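Local coordinates for putative molybdenum cofactor biosynthesis protein D2 (MoaD2) / thiamine S (Mycobacterium smegmatis, PDB 6JC0) that probably serves as a small ubiquitin-like sulfur carrier for the making of molybdopterin, the molybdenum cofactor precursor, at residues Arg8-Tyr13 against Ile23-Leu28; Leu60-Ala65 against Pro76-Val81. One frame throughout, in Å; residues are numbered along the deposited sequence.

Interaction 1: residues Arg8-Tyr13 against Ile23-Leu28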
ATOM      1  N   ARG B   8      38.832  -2.857  32.118  1.00 23.65           N
ATOM      2  CA  ARG B   8      39.014  -2.941  30.674  1.00 29.90           C
ATOM      3  C   ARG B   8      37.686  -2.938  29.927  1.00 27.59           C
ATOM      4  O   ARG B   8      36.814  -3.771  30.171  1.00 31.25           O
ATOM      5  CB  ARG B   8      39.822  -4.183  30.301  1.00 35.10           C
ATOM      6  CG  ARG B   8      40.117  -4.278  28.814  1.00 36.73           C
ATOM      7  CD  ARG B   8      41.238  -5.258  28.518  1.00 41.47           C
ATOM      8  NE  ARG B   8      42.538  -4.752  28.952  1.00 44.86           N
ATOM      9  CZ  ARG B   8      43.299  -3.935  28.231  1.00 39.80           C
ATOM     10  NH1 ARG B   8      42.888  -3.522  27.039  1.00 40.40           N
ATOM     11  NH2 ARG B   8      44.469  -3.527  28.702  1.00 32.78           N
ATOM     12  N   VAL B   9      37.547  -1.991  29.009  1.00 22.09           N
ATOM     13  CA  VAL B   9      36.320  -1.831  28.241  1.00 20.01           C
ATOM     14  C   VAL B   9      36.571  -2.067  26.759  1.00 21.28           C
ATOM     15  O   VAL B   9      37.513  -1.524  26.184  1.00 25.02           O
ATOM     16  CB  VAL B   9      35.716  -0.418  28.438  1.00 21.73           C
ATOM     17  CG1 VAL B   9      34.706  -0.096  27.342  1.00 28.08           C
ATOM     18  CG2 VAL B   9      35.077  -0.295  29.814  1.00 23.52           C
ATOM     19  N   THR B  10      35.730  -2.891  26.145  1.00 17.18           N
ATOM     20  CA  THR B  10      35.756  -3.063  24.703  1.00 20.75           C
ATOM     21  C   THR B  10      34.795  -2.065  24.064  1.00 20.57           C
ATOM     22  O   THR B  10      33.636  -1.959  24.466  1.00 21.68           O
ATOM     23  CB  THR B  10      35.379  -4.502  24.292  1.00 25.63           C
ATOM     24  OG1 THR B  10      36.263  -5.428  24.931  1.00 30.48           O
ATOM     25  CG2 THR B  10      35.479  -4.679  22.780  1.00 23.33           C
ATOM     26  N   VAL B  11      35.287  -1.312  23.088  1.00 16.83           N
ATOM     27  CA  VAL B  11      34.447  -0.359  22.380  1.00 17.18           C
ATOM     28  C   VAL B  11      34.214  -0.834  20.954  1.00 20.03           C
ATOM     29  O   VAL B  11      35.164  -1.117  20.231  1.00 22.15           O
ATOM     30  CB  VAL B  11      35.071   1.055  22.349  1.00 20.89           C
ATOM     31  CG1 VAL B  11      34.185   2.012  21.547  1.00 15.38           C
ATOM     32  CG2 VAL B  11      35.281   1.580  23.760  1.00 21.62           C
ATOM     33  N   ARG B  12      32.950  -0.930  20.559  1.00 15.33           N
ATOM     34  CA  ARG B  12      32.609  -1.262  19.182  1.00 18.15           C
ATOM     35  C   ARG B  12      32.010  -0.044  18.492  1.00 18.98           C
ATOM     36  O   ARG B  12      31.001   0.501  18.945  1.00 17.52           O
ATOM     37  CB  ARG B  12      31.630  -2.444  19.124  1.00 17.26           C
ATOM     38  CG  ARG B  12      32.170  -3.730  19.736  1.00 17.28           C
ATOM     39  CD  ARG B  12      31.297  -4.937  19.396  1.00 16.20           C
ATOM     40  NE  ARG B  12      29.949  -4.817  19.947  1.00 21.84           N
ATOM     41  CZ  ARG B  12      28.963  -5.680  19.716  1.00 28.46           C
ATOM     42  NH1 ARG B  12      29.166  -6.735  18.938  1.00 26.88           N
ATOM     43  NH2 ARG B  12      27.768  -5.483  20.260  1.00 26.11           N
ATOM     44  N   TYR B  13      32.647   0.388  17.407  1.00 13.64           N
ATOM     45  CA  TYR B  13      32.163   1.521  16.624  1.00 11.42           C
ATOM     46  C   TYR B  13      31.295   1.044  15.464  1.00 19.03           C
ATOM     47  O   TYR B  13      31.595   0.032  14.832  1.00 17.17           O
ATOM     48  CB  TYR B  13      33.334   2.347  16.076  1.00 16.01           C
ATOM     49  CG  TYR B  13      34.234   2.945  17.131  1.00 22.39           C
ATOM     50  CD1 TYR B  13      33.906   4.144  17.749  1.00 21.88           C
ATOM     51  CD2 TYR B  13      35.417   2.315  17.502  1.00 20.34           C
ATOM     52  CE1 TYR B  13      34.730   4.699  18.713  1.00 20.22           C
ATOM     53  CE2 TYR B  13      36.243   2.860  18.467  1.00 19.14           C
ATOM     54  CZ  TYR B  13      35.895   4.053  19.067  1.00 21.25           C
ATOM     55  OH  TYR B  13      36.709   4.603  20.030  1.00 20.95           O
ATOM     56  N   ILE B  23      38.638   2.521  12.848  1.00 26.31           N
ATOM     57  CA  ILE B  23      38.614   1.142  13.323  1.00 28.29           C
ATOM     58  C   ILE B  23      37.200   0.725  13.696  1.00 27.50           C
ATOM     59  O   ILE B  23      36.326   1.569  13.892  1.00 26.30           O
ATOM     60  CB  ILE B  23      39.530   0.939  14.546  1.00 26.27           C
ATOM     61  CG1 ILE B  23      39.138   1.900  15.671  1.00 27.88           C
ATOM     62  CG2 ILE B  23      40.994   1.123  14.162  1.00 31.69           C
ATOM     63  CD1 ILE B  23      39.935   1.711  16.949  1.00 29.73           C
ATOM     64  N   GLU B  24      36.983  -0.581  13.796  1.00 24.84           N
ATOM     65  CA  GLU B  24      35.674  -1.109  14.154  1.00 28.47           C
ATOM     66  C   GLU B  24      35.577  -1.354  15.652  1.00 22.83           C
ATOM     67  O   GLU B  24      34.492  -1.317  16.231  1.00 19.13           O
ATOM     68  CB  GLU B  24      35.394  -2.401  13.390  1.00 35.74           C
ATOM     69  CG  GLU B  24      35.434  -2.232  11.883  1.00 45.13           C
ATOM     70  CD  GLU B  24      35.239  -3.539  11.148  1.00 55.02           C
ATOM     71  OE1 GLU B  24      34.173  -4.170  11.324  1.00 51.95           O
ATOM     72  OE2 GLU B  24      36.155  -3.938  10.397  1.00 64.10           O
ATOM     73  N   THR B  25      36.722  -1.598  16.275  1.00 20.47           N
ATOM     74  CA  THR B  25      36.755  -1.912  17.691  1.00 25.15           C
ATOM     75  C   THR B  25      38.108  -1.565  18.305  1.00 27.51           C
ATOM     76  O   THR B  25      39.114  -1.467  17.606  1.00 25.10           O
ATOM     77  CB  THR B  25      36.457  -3.407  17.943  1.00 28.01           C
ATOM     78  OG1 THR B  25      36.182  -3.617  19.334  1.00 34.50           O
ATOM     79  CG2 THR B  25      37.640  -4.274  17.522  1.00 22.95           C
ATOM     80  N   GLU B  26      38.116  -1.358  19.616  1.00 27.25           N
ATOM     81  CA  GLU B  26      39.361  -1.247  20.363  1.00 28.00           C
ATOM     82  C   GLU B  26      39.104  -1.645  21.804  1.00 27.79           C
ATOM     83  O   GLU B  26      37.961  -1.624  22.267  1.00 22.22           O
ATOM     84  CB  GLU B  26      39.938   0.171  20.293  1.00 24.26           C
ATOM     85  CG  GLU B  26      39.051   1.250  20.897  1.00 24.90           C
ATOM     86  CD  GLU B  26      39.709   2.619  20.892  1.00 30.87           C
ATOM     87  OE1 GLU B  26      40.817   2.756  21.448  1.00 36.67           O
ATOM     88  OE2 GLU B  26      39.116   3.562  20.328  1.00 34.95           O
ATOM     89  N   SER B  27      40.168  -2.026  22.499  1.00 28.73           N
ATOM     90  CA  SER B  27      40.085  -2.353  23.913  1.00 34.92           C
ATOM     91  C   SER B  27      40.793  -1.261  24.703  1.00 35.80           C
ATOM     92  O   SER B  27      41.827  -0.745  24.274  1.00 38.06           O
ATOM     93  CB  SER B  27      40.699  -3.723  24.198  1.00 36.24           C
ATOM     94  OG  SER B  27      40.427  -4.127  25.528  1.00 39.75           O
ATOM     95  N   LEU B  28      40.237  -0.910  25.856  1.00 31.86           N
ATOM     96  CA  LEU B  28      40.689   0.272  26.569  1.00 32.05           C
ATOM     97  C   LEU B  28      40.720   0.085  28.078  1.00 23.95           C
ATOM     98  O   LEU B  28      39.792  -0.473  28.659  1.00 21.01           O
ATOM     99  CB  LEU B  28      39.783   1.454  26.225  1.00 39.39           C
ATOM    100  CG  LEU B  28      40.487   2.782  25.994  1.00 45.63           C
ATOM    101  CD1 LEU B  28      41.351   2.680  24.748  1.00 51.64           C
ATOM    102  CD2 LEU B  28      39.469   3.904  25.874  1.00 40.73           C
TER

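Interaction 2: residues Leu60-Ala65 against Pro76-Val81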
ATOM      1  N   LEU B  60      25.243   1.688  23.879  1.00 17.23           N
ATOM      2  CA  LEU B  60      24.849   0.472  24.571  1.00 20.51           C
ATOM      3  C   LEU B  60      25.981  -0.016  25.464  1.00 18.03           C
ATOM      4  O   LEU B  60      27.149   0.067  25.093  1.00 17.70           O
ATOM      5  CB  LEU B  60      24.476  -0.628  23.577  1.00 22.91           C
ATOM      6  CG  LEU B  60      23.650  -0.253  22.349  1.00 21.41           C
ATOM      7  CD1 LEU B  60      23.566  -1.444  21.413  1.00 18.35           C
ATOM      8  CD2 LEU B  60      22.260   0.231  22.748  1.00 19.91           C
ATOM      9  N   CYS B  61      25.628  -0.518  26.640  1.00 18.65           N
ATOM     10  CA  CYS B  61      26.572  -1.234  27.493  1.00 17.94           C
ATOM     11  C   CYS B  61      26.122  -2.683  27.562  1.00 22.78           C
ATOM     12  O   CYS B  61      25.057  -2.969  28.108  1.00 26.85           O
ATOM     13  CB  CYS B  61      26.635  -0.622  28.894  1.00 17.31           C
ATOM     14  SG  CYS B  61      27.437   0.991  28.982  1.00 21.51           S
ATOM     15  N   ASP B  62      26.926  -3.587  27.006  1.00 21.93           N
ATOM     16  CA  ASP B  62      26.513  -4.973  26.805  1.00 23.78           C
ATOM     17  C   ASP B  62      25.160  -5.009  26.096  1.00 23.61           C
ATOM     18  O   ASP B  62      24.244  -5.715  26.513  1.00 28.69           O
ATOM     19  CB  ASP B  62      26.451  -5.731  28.134  1.00 27.25           C
ATOM     20  CG  ASP B  62      27.821  -5.922  28.767  1.00 27.70           C
ATOM     21  OD1 ASP B  62      28.836  -5.811  28.046  1.00 26.99           O
ATOM     22  OD2 ASP B  62      27.884  -6.189  29.985  1.00 27.68           O
ATOM     23  N   GLU B  63      25.050  -4.210  25.037  1.00 23.72           N
ATOM     24  CA  GLU B  63      23.844  -4.106  24.212  1.00 25.87           C
ATOM     25  C   GLU B  63      22.581  -3.691  24.975  1.00 27.08           C
ATOM     26  O   GLU B  63      21.468  -3.943  24.516  1.00 26.63           O
ATOM     27  CB  GLU B  63      23.592  -5.428  23.476  1.00 29.01           C
ATOM     28  CG  GLU B  63      24.690  -5.787  22.483  1.00 31.51           C
ATOM     29  CD  GLU B  63      24.327  -6.963  21.595  1.00 36.07           C
ATOM     30  OE1 GLU B  63      23.343  -7.667  21.907  1.00 39.01           O
ATOM     31  OE2 GLU B  63      25.025  -7.181  20.581  1.00 36.12           O
ATOM     32  N   VAL B  64      22.752  -3.050  26.128  1.00 26.07           N
ATOM     33  CA  VAL B  64      21.632  -2.425  26.832  1.00 28.44           C
ATOM     34  C   VAL B  64      21.745  -0.907  26.702  1.00 25.24           C
ATOM     35  O   VAL B  64      22.784  -0.335  27.015  1.00 23.19           O
ATOM     36  CB  VAL B  64      21.591  -2.810  28.325  1.00 36.76           C
ATOM     37  CG1 VAL B  64      20.464  -2.066  29.035  1.00 38.68           C
ATOM     38  CG2 VAL B  64      21.427  -4.313  28.488  1.00 37.42           C
ATOM     39  N   ALA B  65      20.676  -0.266  26.235  1.00 25.45           N
ATOM     40  CA  ALA B  65      20.683   1.170  25.976  1.00 21.71           C
ATOM     41  C   ALA B  65      21.098   1.984  27.200  1.00 24.80           C
ATOM     42  O   ALA B  65      20.637   1.726  28.307  1.00 20.61           O
ATOM     43  CB  ALA B  65      19.314   1.620  25.487  1.00 27.55           C
ATOM     44  N   PRO B  76      34.330  -4.893  33.684  1.00 29.53           N
ATOM     45  CA  PRO B  76      34.693  -5.098  32.276  1.00 26.14           C
ATOM     46  C   PRO B  76      33.447  -5.216  31.412  1.00 28.42           C
ATOM     47  O   PRO B  76      32.506  -5.916  31.787  1.00 32.48           O
ATOM     48  CB  PRO B  76      35.485  -6.404  32.306  1.00 23.60           C
ATOM     49  CG  PRO B  76      36.101  -6.410  33.668  1.00 28.26           C
ATOM     50  CD  PRO B  76      35.070  -5.804  34.578  1.00 27.49           C
ATOM     51  N   GLN B  77      33.441  -4.526  30.278  1.00 28.14           N
ATOM     52  CA  GLN B  77      32.206  -4.252  29.556  1.00 24.02           C
ATOM     53  C   GLN B  77      32.434  -4.019  28.078  1.00 19.67           C
ATOM     54  O   GLN B  77      33.524  -3.633  27.667  1.00 19.07           O
ATOM     55  CB  GLN B  77      31.540  -3.009  30.136  1.00 28.12           C
ATOM     56  CG  GLN B  77      30.268  -3.236  30.886  1.00 34.44           C
ATOM     57  CD  GLN B  77      29.785  -1.954  31.519  1.00 27.04           C
ATOM     58  OE1 GLN B  77      28.945  -1.253  30.961  1.00 23.43           O
ATOM     59  NE2 GLN B  77      30.327  -1.632  32.687  1.00 25.81           N
ATOM     60  N   THR B  78      31.386  -4.217  27.286  1.00 17.41           N
ATOM     61  CA  THR B  78      31.406  -3.810  25.892  1.00 20.21           C
ATOM     62  C   THR B  78      30.533  -2.576  25.716  1.00 17.02           C
ATOM     63  O   THR B  78      29.353  -2.587  26.068  1.00 19.09           O
ATOM     64  CB  THR B  78      30.919  -4.930  24.963  1.00 22.31           C
ATOM     65  OG1 THR B  78      31.780  -6.066  25.100  1.00 27.11           O
ATOM     66  CG2 THR B  78      30.931  -4.465  23.516  1.00 21.59           C
ATOM     67  N   VAL B  79      31.120  -1.504  25.198  1.00 17.82           N
ATOM     68  CA  VAL B  79      30.367  -0.290  24.913  1.00 17.05           C
ATOM     69  C   VAL B  79      30.208  -0.117  23.402  1.00 18.55           C
ATOM     70  O   VAL B  79      31.199  -0.018  22.672  1.00 13.25           O
ATOM     71  CB  VAL B  79      31.049   0.961  25.508  1.00 14.29           C
ATOM     72  CG1 VAL B  79      30.278   2.220  25.131  1.00 18.60           C
ATOM     73  CG2 VAL B  79      31.167   0.846  27.020  1.00 11.53           C
ATOM     74  N   ASP B  80      28.964  -0.092  22.934  1.00 15.63           N
ATOM     75  CA  ASP B  80      28.690   0.116  21.511  1.00 16.14           C
ATOM     76  C   ASP B  80      28.391   1.583  21.204  1.00 18.34           C
ATOM     77  O   ASP B  80      27.620   2.229  21.912  1.00 15.59           O
ATOM     78  CB  ASP B  80      27.515  -0.754  21.047  1.00 17.67           C
ATOM     79  CG  ASP B  80      27.849  -2.236  21.019  1.00 18.40           C
ATOM     80  OD1 ASP B  80      29.022  -2.592  21.244  1.00 25.33           O
ATOM     81  OD2 ASP B  80      26.940  -3.049  20.759  1.00 20.80           O
ATOM     82  N   VAL B  81      28.994   2.096  20.135  1.00 16.38           N
ATOM     83  CA  VAL B  81      28.779   3.471  19.703  1.00 15.16           C
ATOM     84  C   VAL B  81      27.856   3.523  18.484  1.00 20.63           C
ATOM     85  O   VAL B  81      28.240   3.112  17.382  1.00 17.05           O
ATOM     86  CB  VAL B  81      30.113   4.169  19.358  1.00 11.88           C
ATOM     87  CG1 VAL B  81      29.860   5.605  18.941  1.00 10.10           C
ATOM     88  CG2 VAL B  81      31.061   4.113  20.543  1.00 15.55           C
TER
HETATM   89  O   HOH W   1      30.180  -7.059  31.300  1.00 30.35           O
HETATM   90  O   HOH W   2      27.250  -3.156  23.940  1.00 24.12           O

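Interaction 1: residues Arg8-Tyr13 against Ile23-Leu28
V11 O is gripped by two donors of the facing strand. E26 N reaches V11 O in the carbonyl plane, at 3.0 Å. T25 OG1 donates from above that plane, 2.8 Å from V11 O. The torsion that allows this puts T25 OG1 anti to its own backbone N (chi1 -166°). V11 N returns a nearly straight bond to E26 O, almost along the C=O axis. This is an antiparallel ladder. V9 with L28 is a second hydrogen-bonded pair, and T10 with S27 and R12 with T25 are non-hydrogen-bonded pairs. It joins the first two strands of the beta-grasp fold of the ubiquitin clan, here linked through helix 16-21. V9, V11, E26 and L28 share one face, where helix 36-44 covers V11 and L28. There the Y13 ring has V11 CG1 over one face, and Y13 OH donates to E26 OE2 at 2.6 Å. The carboxylate offers its anti lone pair, with its plane 44° from the ring. R46 forms a salt bridge to the same oxygen, which probably steadies its charge. On the other face R8 bends at chi3, so that R8 NH1 meets S27 OG at 3.0 Å, in the guanidinium plane.

Interaction 2: residues Leu60-Ala65 against Pro76-Val81
The backbones of L60-D62 and T78-D80 meet first. L60 and D80 form an antiparallel hydrogen-bonded pair, with D80 N to L60 O at 2.8 Å and a longer return bond from L60 N to D80 O. Past the last bridge, D62 N gives T78 O an almost straight bond of 2.8 Å. The return bond of this pair goes to a side chain: T78 N donates to D62 OD1 at 3.1 Å, meeting the oxygen from above the carboxylate plane. D62 CG lies beside its own backbone N (chi1 -67°), and the carboxylate reaches across to the other strand. Its second oxygen, OD2, takes a bond from a water that also donates to P76 O.

The side chains come next. L60 crosses the D80 side chain obliquely, with L60 CD1 3.8 Å from D80 OD2. On the opposite face C61 SG packs on V79 CG2. Q77 OE1 comes within 3.2 Å of C61 CB, while Q77 NE2 is held by T75 O.

A type I' turn from C61 to V64 sets the position of D62. D62 and E63 take positive phi, and C61 and V64 exchange two backbone bonds. This tight hairpin joins strands 58-61 and 64-65 at the margin of the beta-grasp sheet. A second water accepts from E63 N at 2.7 Å and donates to T78 O, so it ties the turn to strand 77-82.

E63 OE2 and D80 OD2 stand 4.6 Å apart, two like charges. R12 forms salt bridges to both, and D80 OD2 also hydrogen-bonds to a polar side chain of another protein chain. The shared arginine would offset their repulsion and probably keeps both acids ionised at this interface.

Interactions 1 and 2 belong to one sheet. Strands 6-13 and 77-82 are parallel neighbours at its middle, and each contact adds an antiparallel partner on the outer side. Both are partly buried. V9 CG1 and V79 CG2 pack 3.7 Å apart on the face shared by V9, V11, C61 and V79. On the other face R12 NH2 forms a salt bridge to D80 OD2, at 2.6 Å. Interaction 1 is a more regular ladder, with the larger buried surface and a tyrosine-glutamate bond on the helix-covered face. Interaction 2 is shorter, ends in a turn, and relies on an aspartate and two waters. Its acidic side faces another protein chain.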